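Local coordinates for lactate racemase (PDB 2YJG), which catalyses the interconversion of D- and L-lactate with a nickel-pincer cofactor derived from nicotinic acid mononucleotide, at residues 5-17 and 280-292. Sequence-based numbering, arbitrary orientation.
Sequences EIPYGKSKLAFDL and VITSNGGYPLDQN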
ATOM      1  N   GLU A   5      31.016 -11.624 -24.986  1.00 22.94           N
ATOM      2  CA  GLU A   5      29.727 -10.998 -24.810  1.00 22.87           C
ATOM      3  C   GLU A   5      29.848 -10.006 -23.641  1.00 21.51           C
ATOM      4  O   GLU A   5      30.253 -10.385 -22.541  1.00 19.95           O
ATOM      5  CB  GLU A   5      28.625 -11.984 -24.517  1.00 23.84           C
ATOM      6  CG  GLU A   5      28.166 -12.844 -25.697  1.00 28.50           C
ATOM      7  CD  GLU A   5      26.777 -13.472 -25.462  1.00 36.75           C
ATOM      8  OE1 GLU A   5      26.276 -13.453 -24.307  1.00 40.44           O
ATOM      9  OE2 GLU A   5      26.182 -13.966 -26.447  1.00 42.64           O
ATOM     10  N   ILE A   6      29.528  -8.752 -23.940  1.00 20.04           N
ATOM     11  CA  ILE A   6      29.646  -7.582 -23.017  1.00 20.59           C
ATOM     12  C   ILE A   6      28.243  -6.988 -22.793  1.00 19.97           C
ATOM     13  O   ILE A   6      27.598  -6.558 -23.753  1.00 22.70           O
ATOM     14  CB  ILE A   6      30.558  -6.548 -23.681  1.00 20.20           C
ATOM     15  CG1 ILE A   6      31.942  -7.196 -23.942  1.00 21.57           C
ATOM     16  CG2 ILE A   6      30.714  -5.255 -22.912  1.00 19.76           C
ATOM     17  CD1 ILE A   6      32.747  -7.471 -22.741  1.00 18.28           C
ATOM     18  N   PRO A   7      27.747  -7.030 -21.572  1.00 18.52           N
ATOM     19  CA  PRO A   7      26.457  -6.540 -21.126  1.00 18.47           C
ATOM     20  C   PRO A   7      26.352  -5.077 -21.472  1.00 17.09           C
ATOM     21  O   PRO A   7      27.320  -4.346 -21.333  1.00 15.00           O
ATOM     22  CB  PRO A   7      26.525  -6.715 -19.634  1.00 20.59           C
ATOM     23  CG  PRO A   7      27.594  -7.669 -19.410  1.00 19.96           C
ATOM     24  CD  PRO A   7      28.461  -7.741 -20.510  1.00 18.38           C
ATOM     25  N   TYR A   8      25.200  -4.668 -21.971  1.00 16.10           N
ATOM     26  CA  TYR A   8      25.023  -3.317 -22.539  1.00 15.76           C
ATOM     27  C   TYR A   8      23.540  -3.097 -22.711  1.00 15.80           C
ATOM     28  O   TYR A   8      22.887  -3.778 -23.529  1.00 14.87           O
ATOM     29  CB  TYR A   8      25.727  -3.192 -23.901  1.00 15.38           C
ATOM     30  CG  TYR A   8      25.641  -1.807 -24.520  1.00 16.04           C
ATOM     31  CD1 TYR A   8      24.568  -1.425 -25.326  1.00 15.13           C
ATOM     32  CD2 TYR A   8      26.610  -0.851 -24.252  1.00 15.98           C
ATOM     33  CE1 TYR A   8      24.466  -0.106 -25.823  1.00 17.44           C
ATOM     34  CE2 TYR A   8      26.528   0.454 -24.782  1.00 14.23           C
ATOM     35  CZ  TYR A   8      25.483   0.803 -25.602  1.00 17.31           C
ATOM     36  OH  TYR A   8      25.413   2.097 -26.130  1.00 16.90           O
ATOM     37  N   GLY A   9      22.998  -2.178 -21.921  1.00 15.29           N
ATOM     38  CA  GLY A   9      21.629  -1.857 -21.992  1.00 15.49           C
ATOM     39  C   GLY A   9      20.828  -3.115 -21.774  1.00 17.40           C
ATOM     40  O   GLY A   9      21.103  -3.848 -20.828  1.00 15.77           O
ATOM     41  N   LYS A  10      19.819  -3.316 -22.611  1.00 17.18           N
ATOM     42  CA  LYS A  10      18.978  -4.468 -22.510  1.00 20.66           C
ATOM     43  C   LYS A  10      19.422  -5.645 -23.377  1.00 22.67           C
ATOM     44  O   LYS A  10      18.697  -6.633 -23.514  1.00 23.84           O
ATOM     45  CB  LYS A  10      17.520  -4.074 -22.788  1.00 21.78           C
ATOM     46  CG  LYS A  10      16.900  -3.302 -21.648  1.00 26.03           C
ATOM     47  CD  LYS A  10      15.383  -3.359 -21.666  1.00 29.04           C
ATOM     48  CE  LYS A  10      14.753  -2.496 -20.498  1.00 31.39           C
ATOM     49  NZ  LYS A  10      13.373  -1.941 -20.838  1.00 30.72           N
ATOM     50  N   SER A  11      20.651  -5.580 -23.858  1.00 25.04           N
ATOM     51  CA  SER A  11      21.229  -6.576 -24.720  1.00 26.71           C
ATOM     52  C   SER A  11      22.637  -6.912 -24.257  1.00 27.24           C
ATOM     53  O   SER A  11      23.080  -6.565 -23.129  1.00 27.47           O
ATOM     54  CB  SER A  11      21.324  -5.985 -26.104  1.00 27.06           C
ATOM     55  OG  SER A  11      20.126  -6.178 -26.802  1.00 29.60           O
ATOM     56  N   LYS A  12      23.368  -7.552 -25.153  1.00 27.15           N
ATOM     57  CA  LYS A  12      24.788  -7.657 -24.995  1.00 28.03           C
ATOM     58  C   LYS A  12      25.403  -7.192 -26.285  1.00 27.11           C
ATOM     59  O   LYS A  12      24.756  -7.270 -27.357  1.00 27.40           O
ATOM     60  CB  LYS A  12      25.203  -9.091 -24.642  1.00 28.63           C
ATOM     61  CG  LYS A  12      24.405  -9.702 -23.495  1.00 33.57           C
ATOM     62  CD  LYS A  12      25.290 -10.398 -22.425  1.00 36.64           C
ATOM     63  CE  LYS A  12      24.733 -10.258 -20.980  1.00 37.71           C
ATOM     64  NZ  LYS A  12      23.726 -11.308 -20.604  1.00 39.84           N
ATOM     65  N   LEU A  13      26.614  -6.688 -26.210  1.00 25.38           N
ATOM     66  CA  LEU A  13      27.395  -6.502 -27.415  1.00 25.64           C
ATOM     67  C   LEU A  13      28.238  -7.739 -27.642  1.00 27.07           C
ATOM     68  O   LEU A  13      28.779  -8.287 -26.686  1.00 27.92           O
ATOM     69  CB  LEU A  13      28.255  -5.250 -27.350  1.00 24.37           C
ATOM     70  CG  LEU A  13      27.497  -4.010 -26.867  1.00 24.50           C
ATOM     71  CD1 LEU A  13      28.431  -2.867 -26.707  1.00 17.53           C
ATOM     72  CD2 LEU A  13      26.338  -3.665 -27.816  1.00 24.16           C
ATOM     73  N   ALA A  14      28.318  -8.156 -28.918  1.00 28.36           N
ATOM     74  CA  ALA A  14      29.183  -9.243 -29.398  1.00 28.45           C
ATOM     75  C   ALA A  14      30.377  -8.649 -30.088  1.00 28.83           C
ATOM     76  O   ALA A  14      30.291  -7.764 -30.993  1.00 28.05           O
ATOM     77  CB  ALA A  14      28.420 -10.207 -30.348  1.00 29.67           C
ATOM     78  N   PHE A  15      31.530  -9.088 -29.605  1.00 28.70           N
ATOM     79  CA  PHE A  15      32.762  -8.569 -30.091  1.00 29.11           C
ATOM     80  C   PHE A  15      33.701  -9.723 -30.305  1.00 28.36           C
ATOM     81  O   PHE A  15      33.956 -10.467 -29.372  1.00 27.11           O
ATOM     82  CB  PHE A  15      33.343  -7.641 -29.048  1.00 29.94           C
ATOM     83  CG  PHE A  15      34.498  -6.846 -29.531  1.00 32.54           C
ATOM     84  CD1 PHE A  15      34.466  -6.237 -30.791  1.00 37.90           C
ATOM     85  CD2 PHE A  15      35.615  -6.668 -28.724  1.00 35.86           C
ATOM     86  CE1 PHE A  15      35.532  -5.483 -31.251  1.00 37.65           C
ATOM     87  CE2 PHE A  15      36.678  -5.901 -29.166  1.00 36.20           C
ATOM     88  CZ  PHE A  15      36.635  -5.306 -30.433  1.00 37.90           C
ATOM     89  N   ASP A  16      34.228  -9.833 -31.514  1.00 28.76           N
ATOM     90  CA  ASP A  16      35.282 -10.808 -31.799  1.00 28.96           C
ATOM     91  C   ASP A  16      36.618 -10.179 -31.563  1.00 27.11           C
ATOM     92  O   ASP A  16      36.995  -9.292 -32.313  1.00 28.57           O
ATOM     93  CB  ASP A  16      35.185 -11.220 -33.247  1.00 30.24           C
ATOM     94  CG  ASP A  16      35.935 -12.472 -33.536  1.00 33.94           C
ATOM     95  OD1 ASP A  16      36.771 -12.856 -32.700  1.00 36.94           O
ATOM     96  OD2 ASP A  16      35.684 -13.056 -34.622  1.00 41.26           O
ATOM     97  N   LEU A  17      37.339 -10.609 -30.526  1.00 25.04           N
ATOM     98  CA  LEU A  17      38.657 -10.045 -30.218  1.00 23.77           C
ATOM     99  C   LEU A  17      39.712 -11.159 -30.333  1.00 22.90           C
ATOM    100  O   LEU A  17      39.607 -12.159 -29.610  1.00 22.62           O
ATOM    101  CB  LEU A  17      38.695  -9.501 -28.781  1.00 23.79           C
ATOM    102  CG  LEU A  17      39.985  -8.862 -28.325  1.00 21.94           C
ATOM    103  CD1 LEU A  17      40.495  -7.702 -29.232  1.00 21.08           C
ATOM    104  CD2 LEU A  17      39.713  -8.418 -26.849  1.00 20.57           C
ATOM    105  N   VAL A 280      42.137  -1.978 -21.232  1.00 13.32           N
ATOM    106  CA  VAL A 280      41.143  -2.775 -20.594  1.00 14.70           C
ATOM    107  C   VAL A 280      39.824  -2.525 -21.323  1.00 14.21           C
ATOM    108  O   VAL A 280      39.517  -1.364 -21.655  1.00 14.62           O
ATOM    109  CB  VAL A 280      40.970  -2.343 -19.129  1.00 13.62           C
ATOM    110  CG1 VAL A 280      39.914  -3.137 -18.504  1.00 14.65           C
ATOM    111  CG2 VAL A 280      42.304  -2.399 -18.322  1.00 15.99           C
ATOM    112  N   ILE A 281      39.037  -3.579 -21.557  1.00 13.75           N
ATOM    113  CA  ILE A 281      37.649  -3.495 -22.026  1.00 14.42           C
ATOM    114  C   ILE A 281      36.738  -3.989 -20.955  1.00 14.10           C
ATOM    115  O   ILE A 281      36.921  -5.096 -20.421  1.00 13.96           O
ATOM    116  CB  ILE A 281      37.373  -4.344 -23.292  1.00 13.89           C
ATOM    117  CG1 ILE A 281      38.197  -3.782 -24.440  1.00 17.10           C
ATOM    118  CG2 ILE A 281      35.866  -4.405 -23.541  1.00 13.92           C
ATOM    119  CD1 ILE A 281      38.099  -4.602 -25.775  1.00 17.89           C
ATOM    120  N   THR A 282      35.788  -3.155 -20.558  1.00 13.24           N
ATOM    121  CA  THR A 282      34.819  -3.582 -19.542  1.00 13.33           C
ATOM    122  C   THR A 282      33.413  -2.972 -19.810  1.00 14.63           C
ATOM    123  O   THR A 282      33.176  -2.391 -20.888  1.00 14.39           O
ATOM    124  CB  THR A 282      35.343  -3.254 -18.143  1.00 14.57           C
ATOM    125  OG1 THR A 282      34.591  -3.958 -17.157  1.00 14.21           O
ATOM    126  CG2 THR A 282      35.342  -1.700 -17.893  1.00 11.60           C
ATOM    127  N   SER A 283      32.489  -3.233 -18.897  1.00 12.62           N
ATOM    128  CA  SER A 283      31.104  -2.748 -19.031  1.00 12.88           C
ATOM    129  C   SER A 283      30.574  -2.360 -17.677  1.00 12.99           C
ATOM    130  O   SER A 283      31.228  -2.567 -16.657  1.00 13.54           O
ATOM    131  CB  SER A 283      30.194  -3.817 -19.622  1.00 12.70           C
ATOM    132  OG  SER A 283      29.739  -4.664 -18.627  1.00 13.85           O
ATOM    133  N   ASN A 284      29.406  -1.749 -17.640  1.00 12.92           N
ATOM    134  CA  ASN A 284      28.793  -1.498 -16.347  1.00 14.08           C
ATOM    135  C   ASN A 284      27.642  -2.419 -16.060  1.00 14.59           C
ATOM    136  O   ASN A 284      26.696  -1.955 -15.466  1.00 14.83           O
ATOM    137  CB  ASN A 284      28.281  -0.079 -16.182  1.00 13.56           C
ATOM    138  CG  ASN A 284      28.663   0.512 -14.830  1.00 13.59           C
ATOM    139  OD1 ASN A 284      29.821   0.474 -14.489  1.00 12.08           O
ATOM    140  ND2 ASN A 284      27.673   0.980 -14.027  1.00 13.27           N
ATOM    141  N   GLY A 285      27.717  -3.680 -16.500  1.00 14.71           N
ATOM    142  CA  GLY A 285      26.759  -4.699 -16.086  1.00 14.95           C
ATOM    143  C   GLY A 285      25.395  -4.708 -16.766  1.00 15.59           C
ATOM    144  O   GLY A 285      24.506  -5.430 -16.333  1.00 16.76           O
ATOM    145  N   GLY A 286      25.200  -3.925 -17.818  1.00 15.70           N
ATOM    146  CA  GLY A 286      23.920  -3.875 -18.514  1.00 16.33           C
ATOM    147  C   GLY A 286      22.859  -3.067 -17.768  1.00 17.48           C
ATOM    148  O   GLY A 286      23.109  -2.537 -16.692  1.00 16.68           O
ATOM    149  N   TYR A 287      21.675  -2.924 -18.352  1.00 20.60           N
ATOM    150  CA  TYR A 287      20.577  -2.211 -17.683  1.00 22.45           C
ATOM    151  C   TYR A 287      19.996  -3.063 -16.540  1.00 22.66           C
ATOM    152  O   TYR A 287      19.914  -4.317 -16.612  1.00 24.04           O
ATOM    153  CB  TYR A 287      19.537  -1.689 -18.727  1.00 25.23           C
ATOM    154  CG  TYR A 287      18.175  -1.393 -18.130  1.00 27.09           C
ATOM    155  CD1 TYR A 287      17.417  -2.445 -17.640  1.00 31.65           C
ATOM    156  CD2 TYR A 287      17.699  -0.096 -17.985  1.00 34.42           C
ATOM    157  CE1 TYR A 287      16.190  -2.257 -17.079  1.00 37.61           C
ATOM    158  CE2 TYR A 287      16.426   0.124 -17.376  1.00 34.29           C
ATOM    159  CZ  TYR A 287      15.693  -0.993 -16.941  1.00 36.43           C
ATOM    160  OH  TYR A 287      14.450  -0.946 -16.321  1.00 40.15           O
ATOM    161  N   PRO A 288      19.638  -2.413 -15.420  1.00 23.03           N
ATOM    162  CA  PRO A 288      19.642  -0.993 -15.051  1.00 22.58           C
ATOM    163  C   PRO A 288      20.997  -0.465 -14.518  1.00 20.93           C
ATOM    164  O   PRO A 288      21.187   0.764 -14.301  1.00 23.66           O
ATOM    165  CB  PRO A 288      18.590  -0.942 -13.955  1.00 23.90           C
ATOM    166  CG  PRO A 288      18.632  -2.317 -13.325  1.00 23.80           C
ATOM    167  CD  PRO A 288      19.027  -3.263 -14.374  1.00 24.18           C
ATOM    168  N   LEU A 289      21.980  -1.348 -14.393  1.00 17.36           N
ATOM    169  CA  LEU A 289      23.234  -0.929 -13.756  1.00 16.32           C
ATOM    170  C   LEU A 289      24.026   0.091 -14.575  1.00 14.32           C
ATOM    171  O   LEU A 289      24.837   0.817 -14.017  1.00 10.65           O
ATOM    172  CB  LEU A 289      24.087  -2.141 -13.454  1.00 16.90           C
ATOM    173  CG  LEU A 289      23.353  -3.261 -12.700  1.00 17.61           C
ATOM    174  CD1 LEU A 289      24.257  -4.463 -12.485  1.00 20.44           C
ATOM    175  CD2 LEU A 289      22.833  -2.699 -11.425  1.00 21.05           C
ATOM    176  N   ASP A 290      23.779   0.137 -15.882  1.00 11.09           N
ATOM    177  CA  ASP A 290      24.496   1.062 -16.792  1.00 11.87           C
ATOM    178  C   ASP A 290      23.633   2.202 -17.303  1.00 13.84           C
ATOM    179  O   ASP A 290      23.873   2.726 -18.389  1.00 13.57           O
ATOM    180  CB  ASP A 290      25.192   0.294 -17.957  1.00 10.82           C
ATOM    181  CG  ASP A 290      24.217  -0.160 -19.080  1.00 15.17           C
ATOM    182  OD1 ASP A 290      22.983  -0.136 -18.914  1.00 17.82           O
ATOM    183  OD2 ASP A 290      24.695  -0.577 -20.141  1.00 11.79           O
ATOM    184  N   GLN A 291      22.695   2.655 -16.469  1.00 13.47           N
ATOM    185  CA  GLN A 291      21.681   3.604 -16.946  1.00 14.98           C
ATOM    186  C   GLN A 291      22.158   5.033 -17.094  1.00 13.45           C
ATOM    187  O   GLN A 291      21.500   5.839 -17.745  1.00 14.43           O
ATOM    188  CB  GLN A 291      20.383   3.555 -16.123  1.00 15.10           C
ATOM    189  CG  GLN A 291      20.497   3.865 -14.714  1.00 21.71           C
ATOM    190  CD  GLN A 291      19.222   3.599 -13.884  1.00 30.94           C
ATOM    191  OE1 GLN A 291      19.249   3.794 -12.666  1.00 38.74           O
ATOM    192  NE2 GLN A 291      18.140   3.158 -14.514  1.00 34.18           N
ATOM    193  N   ASN A 292      23.298   5.356 -16.531  1.00 11.77           N
ATOM    194  CA  ASN A 292      23.851   6.714 -16.653  1.00 11.86           C
ATOM    195  C   ASN A 292      25.345   6.721 -16.407  1.00 11.16           C
ATOM    196  O   ASN A 292      25.900   5.745 -15.857  1.00 10.87           O
ATOM    197  CB  ASN A 292      23.069   7.690 -15.738  1.00 11.01           C
ATOM    198  CG  ASN A 292      23.157   7.339 -14.296  1.00 13.32           C
ATOM    199  OD1 ASN A 292      24.258   7.090 -13.804  1.00 14.20           O
ATOM    200  ND2 ASN A 292      22.008   7.287 -13.583  1.00 16.77           N
TER
HETATM  201  O   HOH W   1      26.766  -2.132 -19.309  1.00 12.11           O
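I281 meets the hairpin with its CD1, which lies 3.9 Å from CE2 of F15, the two side chains crossing at about a right angle; L17 CD2 and I6 CD1 add looser apolar contacts, and L395 of helix 395-405 touches both I281 and F15. At S283, CB packs 3.6 Å from I6 CG2. Its OG, set between backbone N and carbonyl carbon (chi1 84°), accepts from G285 N in an ST turn, bonds to P416 O and lies near the P7 ring. P7 CB then rests against the G285-G286 peptide, 3.6 Å from G286 N. A water accepts from G286 N and lies within bonding distance of P7 O and D290 OD2. Y287 N donates almost straight (173°) to G9 O at 2.7 Å, while the extended K10 chain runs alongside the Tyr ring, CE over one face in a CH-pi contact and NZ 4.9 Å from the centroid in a cation-pi contact; P288 CB covers the opposite face. D290 OD2 takes G9 N on its syn lone pair at 2.9 Å, and also accepts from E318 N. An alanine here would probably leave both amides without their acceptor and the hairpin turn less firmly held. The arrangement is a beta-hairpin with a type II' turn, docked on the C-terminal end of a parallel-sheet strand and its following loop, which leads to helix 293-305 with the probable substrate-binding residues Q295 and K298.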